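Local atomic coordinates of enoyl-CoA hydratase/carnithine racemase (Magnetospirillum magneticum, PDB entry 4NEK), a protein that probably acts on enoyl-CoA thioesters as a member of the enoyl-CoA hydratase/isomerase family, perhaps shifting their double bond between the delta-3 and delta-2 positions. Residues V202-K205 with A206-T210. Residues are numbered along the deposited sequence; the frame is centred on the assembly and turned at random.
Sequences VQIK and ALMKT
Lys205 and Lys209, one turn apart, run side by side in the same direction, CE of Lys205 lying 3.8 Å from CD of Lys209. Their like-charged NZ atoms come within 4.4 Å, a closeness that separate acceptors probably offset: Asp114 forms a salt bridge with Lys205 NZ, which also bonds to the carbonyl of Lys92, while Lys209 NZ bonds to that of Ala88. Lysine suits the buried position 205 because its chain, extended with CG anti to the backbone N (chi1 174°), carries the charge out to Asp114. With an alanine here, Asp114 would probably lose this salt-bridge mate and the methylenes of Lys209 their neighbour. Residues 202-208 form the last turns of helix 198-208 of the crotonase fold; the bond from Lys209 N to Lys205 O (3.0 Å), bent to 138° at the hydrogen, comes where Lys209 leaves helical geometry. Beyond it, Thr210 turns its short hydroxyl OG1 back onto Ala206 O (2.6 Å). On the buried apolar side, CG2 of branched Ile204 meets SE of long, flexible Met208, present as selenomethionine, at 4.0 Å; they pack on Ile133 and His149 of a second subunit. The looser side, partly exposed, carries Val202, Gln203 and small Ala206, all touching Arg91.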
loop_
_atom_site.group_PDB
_atom_site.type_symbol
_atom_site.label_atom_id
_atom_site.label_comp_id
_atom_site.label_asym_id
_atom_site.label_seq_id
_atom_site.Cartn_x
_atom_site.Cartn_y
_atom_site.Cartn_z
ATOM N N VAL C 202 30.302 -9.055 -7.334
ATOM C CA VAL C 202 31.022 -8.250 -6.381
ATOM C C VAL C 202 31.186 -6.802 -6.850
ATOM O O VAL C 202 31.097 -5.868 -6.046
ATOM C CB VAL C 202 32.397 -8.936 -6.099
ATOM C CG1 VAL C 202 33.439 -7.977 -5.565
ATOM C CG2 VAL C 202 32.200 -10.090 -5.123
ATOM N N GLN C 203 31.429 -6.612 -8.134
ATOM C CA GLN C 203 31.582 -5.268 -8.674
ATOM C C GLN C 203 30.265 -4.528 -8.637
ATOM O O GLN C 203 30.204 -3.326 -8.372
ATOM C CB GLN C 203 32.028 -5.343 -10.120
ATOM C CG GLN C 203 33.434 -5.866 -10.331
ATOM C CD GLN C 203 34.449 -4.960 -9.671
ATOM O OE1 GLN C 203 34.438 -3.744 -9.867
ATOM N NE2 GLN C 203 35.311 -5.545 -8.849
ATOM N N ILE C 204 29.189 -5.247 -8.910
ATOM C CA ILE C 204 27.874 -4.645 -8.854
ATOM C C ILE C 204 27.584 -4.177 -7.455
ATOM O O ILE C 204 27.102 -3.053 -7.243
ATOM C CB ILE C 204 26.817 -5.621 -9.338
ATOM C CG1 ILE C 204 26.973 -5.779 -10.868
ATOM C CG2 ILE C 204 25.415 -5.106 -9.051
ATOM C CD1 ILE C 204 26.024 -6.792 -11.481
ATOM N N LYS C 205 27.865 -5.032 -6.480
ATOM C CA LYS C 205 27.587 -4.666 -5.091
ATOM C C LYS C 205 28.416 -3.461 -4.705
ATOM O O LYS C 205 27.903 -2.535 -4.076
ATOM C CB LYS C 205 27.850 -5.830 -4.149
ATOM C CG LYS C 205 27.700 -5.448 -2.704
ATOM C CD LYS C 205 27.698 -6.656 -1.801
ATOM C CE LYS C 205 27.865 -6.142 -0.390
ATOM N NZ LYS C 205 27.683 -7.213 0.612
ATOM N N ALA C 206 29.684 -3.435 -5.118
ATOM C CA ALA C 206 30.566 -2.317 -4.754
ATOM C C ALA C 206 30.085 -1.016 -5.376
ATOM O O ALA C 206 30.061 0.025 -4.727
ATOM C CB ALA C 206 31.985 -2.595 -5.161
ATOM N N LEU C 207 29.646 -1.069 -6.615
ATOM C CA LEU C 207 29.055 0.136 -7.229
ATOM C C LEU C 207 27.783 0.599 -6.504
ATOM O O LEU C 207 27.628 1.774 -6.175
ATOM C CB LEU C 207 28.710 -0.121 -8.692
ATOM C CG LEU C 207 29.922 -0.152 -9.616
ATOM C CD1 LEU C 207 29.512 -0.762 -10.945
ATOM C CD2 LEU C 207 30.514 1.235 -9.810
HETATM N N MSE C 208 26.918 -0.352 -6.184
HETATM C CA MSE C 208 25.688 -0.011 -5.475
HETATM C C MSE C 208 25.979 0.680 -4.197
HETATM O O MSE C 208 25.231 1.545 -3.792
HETATM C CB MSE C 208 24.854 -1.246 -5.179
HETATM C CG MSE C 208 24.162 -1.705 -6.459
HETATM SE SE MSE C 208 23.243 -3.384 -6.099
HETATM C CE MSE C 208 21.680 -2.723 -5.109
ATOM N N LYS C 209 27.057 0.282 -3.543
ATOM C CA LYS C 209 27.372 0.788 -2.215
ATOM C C LYS C 209 28.378 1.903 -2.228
ATOM O O LYS C 209 28.858 2.323 -1.185
ATOM C CB LYS C 209 27.868 -0.359 -1.361
ATOM C CG LYS C 209 26.745 -1.334 -1.111
ATOM C CD LYS C 209 27.117 -2.449 -0.180
ATOM C CE LYS C 209 27.348 -1.935 1.217
ATOM N NZ LYS C 209 27.425 -3.071 2.179
ATOM N N THR C 210 28.712 2.387 -3.414
ATOM C CA THR C 210 29.587 3.530 -3.522
ATOM C C THR C 210 28.766 4.765 -3.202
ATOM O O THR C 210 27.654 4.915 -3.693
ATOM C CB THR C 210 30.162 3.621 -4.930
ATOM O OG1 THR C 210 30.907 2.425 -5.174
ATOM C CG2 THR C 210 31.031 4.833 -5.085
#